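PDB 3GZ5: MutT/nudix family protein from Shewanella oneidensis, which probably regulates transcription of NAD metabolism genes in response to ADP-ribose, joining a Nudix domain to a DNA-binding winged helix domain. Local coordinates for residues L23-V28 and V107-L112; F174-L179 and N221-K226. All blocks are in the same frame, centred on the assembly; numbering follows the deposited sequence.

Interaction 1. Residues L23-V28 and V107-L112; sequences LTVDAV and VCYTAL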
loop_
_atom_site.group_PDB
_atom_site.type_symbol
_atom_site.label_atom_id
_atom_site.label_comp_id
_atom_site.label_asym_id
_atom_site.label_seq_id
_atom_site.Cartn_x
_atom_site.Cartn_y
_atom_site.Cartn_z
ATOM N N LEU B 23 -15.717 -5.609 -11.266
ATOM C CA LEU B 23 -15.039 -4.750 -10.327
ATOM C C LEU B 23 -15.674 -4.974 -8.980
ATOM O O LEU B 23 -16.860 -4.722 -8.814
ATOM C CB LEU B 23 -15.179 -3.289 -10.760
ATOM C CG LEU B 23 -14.551 -2.183 -9.909
ATOM C CD1 LEU B 23 -13.035 -2.369 -9.775
ATOM C CD2 LEU B 23 -14.887 -0.787 -10.508
ATOM N N THR B 24 -14.891 -5.490 -8.034
ATOM C CA THR B 24 -15.381 -5.743 -6.690
ATOM C C THR B 24 -14.463 -5.132 -5.629
ATOM O O THR B 24 -13.349 -4.670 -5.920
ATOM C CB THR B 24 -15.572 -7.250 -6.414
ATOM O OG1 THR B 24 -14.312 -7.927 -6.541
ATOM C CG2 THR B 24 -16.623 -7.889 -7.390
ATOM N N VAL B 25 -14.944 -5.103 -4.398
ATOM C CA VAL B 25 -14.126 -4.691 -3.279
ATOM C C VAL B 25 -14.170 -5.891 -2.318
ATOM O O VAL B 25 -15.207 -6.517 -2.220
ATOM C CB VAL B 25 -14.673 -3.341 -2.654
ATOM C CG1 VAL B 25 -13.790 -2.850 -1.553
ATOM C CG2 VAL B 25 -14.748 -2.249 -3.715
ATOM N N ASP B 26 -13.048 -6.245 -1.677
ATOM C CA ASP B 26 -12.998 -7.341 -0.688
ATOM C C ASP B 26 -12.246 -6.874 0.549
ATOM O O ASP B 26 -11.513 -5.909 0.506
ATOM C CB ASP B 26 -12.276 -8.591 -1.238
ATOM C CG ASP B 26 -13.109 -9.354 -2.270
ATOM O OD1 ASP B 26 -12.553 -9.867 -3.245
ATOM O OD2 ASP B 26 -14.342 -9.422 -2.126
ATOM N N ALA B 27 -12.409 -7.607 1.638
ATOM C CA ALA B 27 -11.764 -7.314 2.906
ATOM C C ALA B 27 -11.362 -8.610 3.583
ATOM O O ALA B 27 -12.176 -9.543 3.700
ATOM C CB ALA B 27 -12.696 -6.554 3.801
ATOM N N VAL B 28 -10.093 -8.655 3.992
ATOM C CA VAL B 28 -9.594 -9.610 4.974
ATOM C C VAL B 28 -9.714 -8.965 6.363
ATOM O O VAL B 28 -8.926 -8.089 6.739
ATOM C CB VAL B 28 -8.153 -10.053 4.675
ATOM C CG1 VAL B 28 -7.775 -11.214 5.558
ATOM C CG2 VAL B 28 -8.001 -10.466 3.190
ATOM N N VAL B 107 -10.444 -4.625 -5.438
ATOM C CA VAL B 107 -9.771 -3.746 -4.500
ATOM C C VAL B 107 -9.866 -4.382 -3.100
ATOM O O VAL B 107 -10.964 -4.532 -2.533
ATOM C CB VAL B 107 -10.360 -2.326 -4.541
ATOM C CG1 VAL B 107 -9.540 -1.386 -3.658
ATOM C CG2 VAL B 107 -10.455 -1.815 -6.015
ATOM N N CYS B 108 -8.717 -4.806 -2.586
ATOM C CA CYS B 108 -8.645 -5.555 -1.334
ATOM C C CYS B 108 -8.203 -4.692 -0.186
ATOM O O CYS B 108 -7.259 -3.918 -0.324
ATOM C CB CYS B 108 -7.718 -6.783 -1.440
ATOM S SG CYS B 108 -8.027 -7.966 -0.038
ATOM N N TYR B 109 -8.912 -4.832 0.937
ATOM C CA TYR B 109 -8.674 -4.123 2.187
ATOM C C TYR B 109 -8.273 -5.119 3.271
ATOM O O TYR B 109 -8.640 -6.312 3.179
ATOM C CB TYR B 109 -9.956 -3.406 2.647
ATOM C CG TYR B 109 -10.266 -2.158 1.837
ATOM C CD1 TYR B 109 -9.966 -0.894 2.341
ATOM C CD2 TYR B 109 -10.814 -2.247 0.570
ATOM C CE1 TYR B 109 -10.219 0.260 1.605
ATOM C CE2 TYR B 109 -11.062 -1.095 -0.194
ATOM C CZ TYR B 109 -10.769 0.146 0.336
ATOM O OH TYR B 109 -11.003 1.285 -0.400
ATOM N N THR B 110 -7.499 -4.628 4.256
ATOM C CA THR B 110 -7.311 -5.312 5.536
ATOM C C THR B 110 -8.120 -4.605 6.602
ATOM O O THR B 110 -8.170 -3.372 6.641
ATOM C CB THR B 110 -5.835 -5.330 6.044
ATOM O OG1 THR B 110 -4.983 -5.846 5.031
ATOM C CG2 THR B 110 -5.714 -6.275 7.271
ATOM N N ALA B 111 -8.750 -5.383 7.470
ATOM C CA ALA B 111 -9.419 -4.804 8.600
ATOM C C ALA B 111 -9.141 -5.553 9.905
ATOM O O ALA B 111 -8.753 -6.734 9.898
ATOM C CB ALA B 111 -10.962 -4.675 8.327
ATOM N N LEU B 112 -9.368 -4.856 11.014
ATOM C CA LEU B 112 -9.231 -5.414 12.352
ATOM C C LEU B 112 -10.397 -4.998 13.234
ATOM O O LEU B 112 -10.831 -3.841 13.223
ATOM C CB LEU B 112 -7.900 -4.976 12.997
ATOM C CG LEU B 112 -6.539 -5.447 12.445
ATOM C CD1 LEU B 112 -5.360 -4.892 13.274
ATOM C CD2 LEU B 112 -6.470 -6.968 12.460
#
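V25 and Y109 make the closest contact between side chains of two parallel strands, V25 CG1 lying 3.5 Å from Y109 CE2. V25 CG1 stands anti to the backbone N (chi1 -176°), and from there it meets the CD2–CE2 side of the ring obliquely, while the carbonyl oxygen of D26 sits at the ring edge, in its plane. Five backbone hydrogen bonds hold the strands in register, from V107 N to T24 O (2.9 Å) through to A111 N to V28 O (2.8 Å); V107 O and Y109 O each also receive a CA-H...O contact, from V25 and A27. Against this tight spot on the face of V25, A27 and Y109, side chains on the other face are more widely spaced: V28 CG2 lies 4.1 Å from C108 SG, and D26 CB 4.5 Å from the same sulfur. D26 OD1 turns instead to T106 OG1, which also bonds the hydroxyl of T24, whose partial exposure makes this end the more open one. The pair lies inside the mixed sheet of the Nudix fold. Helix 68-80 packs on V25, A27 and Y109, helix 145-162 covers D26, V28 and T110 on the opposite face, and strand 86-95 continues the sheet beyond 107-112.

Interaction 2. Residues F174-L179 and N221-K226; sequences FTLPEL and NLYCLK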
loop_
_atom_site.group_PDB
_atom_site.type_symbol
_atom_site.label_atom_id
_atom_site.label_comp_id
_atom_site.label_asym_id
_atom_site.label_seq_id
_atom_site.Cartn_x
_atom_site.Cartn_y
_atom_site.Cartn_z
ATOM N N PHE B 174 -7.729 -3.207 27.039
ATOM C CA PHE B 174 -6.878 -4.400 27.088
ATOM C C PHE B 174 -5.643 -4.166 27.960
ATOM O O PHE B 174 -5.300 -3.028 28.273
ATOM C CB PHE B 174 -6.437 -4.808 25.665
ATOM C CG PHE B 174 -5.766 -3.697 24.901
ATOM C CD1 PHE B 174 -6.456 -3.006 23.921
ATOM C CD2 PHE B 174 -4.453 -3.319 25.190
ATOM C CE1 PHE B 174 -5.848 -1.980 23.225
ATOM C CE2 PHE B 174 -3.843 -2.290 24.511
ATOM C CZ PHE B 174 -4.539 -1.624 23.520
ATOM N N THR B 175 -4.960 -5.245 28.331
ATOM C CA THR B 175 -3.719 -5.115 29.094
ATOM C C THR B 175 -2.550 -5.127 28.149
ATOM O O THR B 175 -2.660 -5.520 26.997
ATOM C CB THR B 175 -3.542 -6.238 30.128
ATOM O OG1 THR B 175 -3.476 -7.502 29.454
ATOM C CG2 THR B 175 -4.704 -6.237 31.127
ATOM N N LEU B 176 -1.422 -4.667 28.641
ATOM C CA LEU B 176 -0.234 -4.595 27.833
ATOM C C LEU B 176 0.367 -5.971 27.503
ATOM O O LEU B 176 0.912 -6.142 26.427
ATOM C CB LEU B 176 0.756 -3.660 28.505
ATOM C CG LEU B 176 1.567 -2.908 27.467
ATOM C CD1 LEU B 176 1.482 -1.426 27.712
ATOM C CD2 LEU B 176 2.992 -3.417 27.543
ATOM N N PRO B 177 0.298 -6.947 28.439
ATOM C CA PRO B 177 0.553 -8.343 28.085
ATOM C C PRO B 177 -0.327 -8.928 26.965
ATOM O O PRO B 177 0.169 -9.729 26.181
ATOM C CB PRO B 177 0.292 -9.087 29.404
ATOM C CG PRO B 177 0.624 -8.085 30.447
ATOM C CD PRO B 177 0.101 -6.796 29.895
ATOM N N GLU B 178 -1.611 -8.572 26.920
ATOM C CA GLU B 178 -2.482 -8.932 25.788
ATOM C C GLU B 178 -1.944 -8.388 24.460
ATOM O O GLU B 178 -1.886 -9.106 23.457
ATOM C CB GLU B 178 -3.892 -8.379 25.986
ATOM C CG GLU B 178 -4.715 -9.040 27.072
ATOM C CD GLU B 178 -6.086 -8.384 27.208
ATOM O OE1 GLU B 178 -6.725 -8.532 28.275
ATOM O OE2 GLU B 178 -6.526 -7.723 26.241
ATOM N N LEU B 179 -1.570 -7.111 24.472
ATOM C CA LEU B 179 -1.097 -6.424 23.294
ATOM C C LEU B 179 0.207 -7.050 22.828
ATOM O O LEU B 179 0.398 -7.313 21.642
ATOM C CB LEU B 179 -0.888 -4.948 23.610
ATOM C CG LEU B 179 -0.412 -4.086 22.446
ATOM C CD1 LEU B 179 -1.425 -4.083 21.279
ATOM C CD2 LEU B 179 -0.058 -2.655 22.910
ATOM N N ASN B 221 -2.793 -2.874 34.417
ATOM C CA ASN B 221 -3.414 -1.676 33.830
ATOM C C ASN B 221 -4.190 -1.949 32.532
ATOM O O ASN B 221 -3.705 -2.645 31.624
ATOM C CB ASN B 221 -2.354 -0.614 33.543
ATOM C CG ASN B 221 -1.651 -0.116 34.796
ATOM O OD1 ASN B 221 -1.692 -0.753 35.861
ATOM N ND2 ASN B 221 -0.994 1.032 34.671
ATOM N N LEU B 222 -5.393 -1.381 32.463
ATOM C CA LEU B 222 -6.280 -1.540 31.317
ATOM C C LEU B 222 -6.171 -0.301 30.454
ATOM O O LEU B 222 -6.311 0.820 30.953
ATOM C CB LEU B 222 -7.719 -1.786 31.773
ATOM C CG LEU B 222 -8.005 -3.188 32.316
ATOM C CD1 LEU B 222 -9.374 -3.268 33.032
ATOM C CD2 LEU B 222 -7.923 -4.216 31.203
ATOM N N TYR B 223 -5.882 -0.508 29.171
ATOM C CA TYR B 223 -5.590 0.585 28.268
ATOM C C TYR B 223 -6.573 0.616 27.108
ATOM O O TYR B 223 -7.105 -0.422 26.717
ATOM C CB TYR B 223 -4.182 0.458 27.701
ATOM C CG TYR B 223 -3.053 0.516 28.715
ATOM C CD1 TYR B 223 -2.473 1.746 29.093
ATOM C CD2 TYR B 223 -2.540 -0.659 29.280
ATOM C CE1 TYR B 223 -1.416 1.797 30.006
ATOM C CE2 TYR B 223 -1.494 -0.618 30.196
ATOM C CZ TYR B 223 -0.924 0.600 30.545
ATOM O OH TYR B 223 0.117 0.613 31.462
ATOM N N CYS B 224 -6.810 1.812 26.570
ATOM C CA CYS B 224 -7.529 1.962 25.298
ATOM C C CYS B 224 -6.551 2.521 24.304
ATOM O O CYS B 224 -5.596 3.217 24.694
ATOM C CB CYS B 224 -8.684 2.967 25.428
ATOM S SG CYS B 224 -9.951 2.459 26.558
ATOM N N LEU B 225 -6.819 2.264 23.028
ATOM C CA LEU B 225 -6.094 2.927 21.952
ATOM C C LEU B 225 -6.589 4.353 21.737
ATOM O O LEU B 225 -7.798 4.595 21.651
ATOM C CB LEU B 225 -6.212 2.142 20.631
ATOM C CG LEU B 225 -5.439 0.824 20.517
ATOM C CD1 LEU B 225 -5.616 0.151 19.156
ATOM C CD2 LEU B 225 -3.966 1.066 20.800
ATOM N N LYS B 226 -5.646 5.289 21.666
ATOM C CA LYS B 226 -5.907 6.589 21.082
ATOM C C LYS B 226 -6.259 6.385 19.608
ATOM O O LYS B 226 -5.661 5.538 18.943
ATOM C CB LYS B 226 -4.682 7.497 21.197
ATOM C CG LYS B 226 -4.492 8.065 22.575
ATOM C CD LYS B 226 -3.330 9.005 22.631
ATOM C CE LYS B 226 -2.856 9.122 24.062
ATOM N NZ LYS B 226 -1.666 10.006 24.198
HETATM O O HOH W 1 -0.974 -3.919 31.441
#
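F174 and Y223 face each other as an antiparallel hydrogen-bonded pair, and two backbone bonds join them. F174 N donates to Y223 O at 2.9 Å, with the donor in the carbonyl plane, and Y223 N returns a bond of 2.7 Å to F174 O. Beyond this pair one water takes over the hydrogen bonding: it accepts from L176 N and donates to N221 O, spanning the place where 174-179 turns from strand into helix, while T175 CA makes a direct CA-H...O contact with N221 O. The same water lies at the edge of the Y223 ring.

Side-chain packing involves both aromatic residues. F174 CG takes the crowded position between the backbone N and the carbonyl carbon (chi1 54°). L225 approaches the rim of the F174 ring, with its CG in the ring plane and CD2 3.9 Å from F174 CZ; the two side chains cross at about a right angle. L176 CD1 comes within 4.0 Å of Y223 CE2, and L176 also packs on R197 and V200 of helix 193-203. On the other face of the strands T175 CG2 meets L222 CD2 at 3.8 Å. A polar atom meets the F174 ring as well: the carbonyl oxygen Y223 O stands 3.8 Å above the plane, over its centre.

Capping and charge belong to the helix start. T175 is the N-cap, and its OG1 accepts a weak bond from E178 N, while E178 OE1 forms a salt bridge with R213 of strand 206-213.

A short strand running directly into a helix and pairing with the last strand of a three-stranded antiparallel sheet, ordered 1-3-2, is characteristic of the winged helix-turn-helix fold, consistent with the DNA-binding domain of NrtR.

How the interactions relate
The two contacts belong to different domains of one chain and follow each other in sequence. Interaction 1 joins parallel strands within the Nudix sheet, whereas interaction 2 adds the short edge strand to the antiparallel sheet of the winged helix domain. Their centres are 27 Å apart on opposite sides of the chain's centre, and their nearest atoms come to about 8 Å without touching. L112, at the end of 107-112, packs on V165 and F168, and F168 also touches L225 of interaction 2, so one residue bridges the two neighbourhoods. I122, V125 and V128, which bind the sodium ion, lie outside both contacts. Only interaction 1 comes within reach of the second subunit.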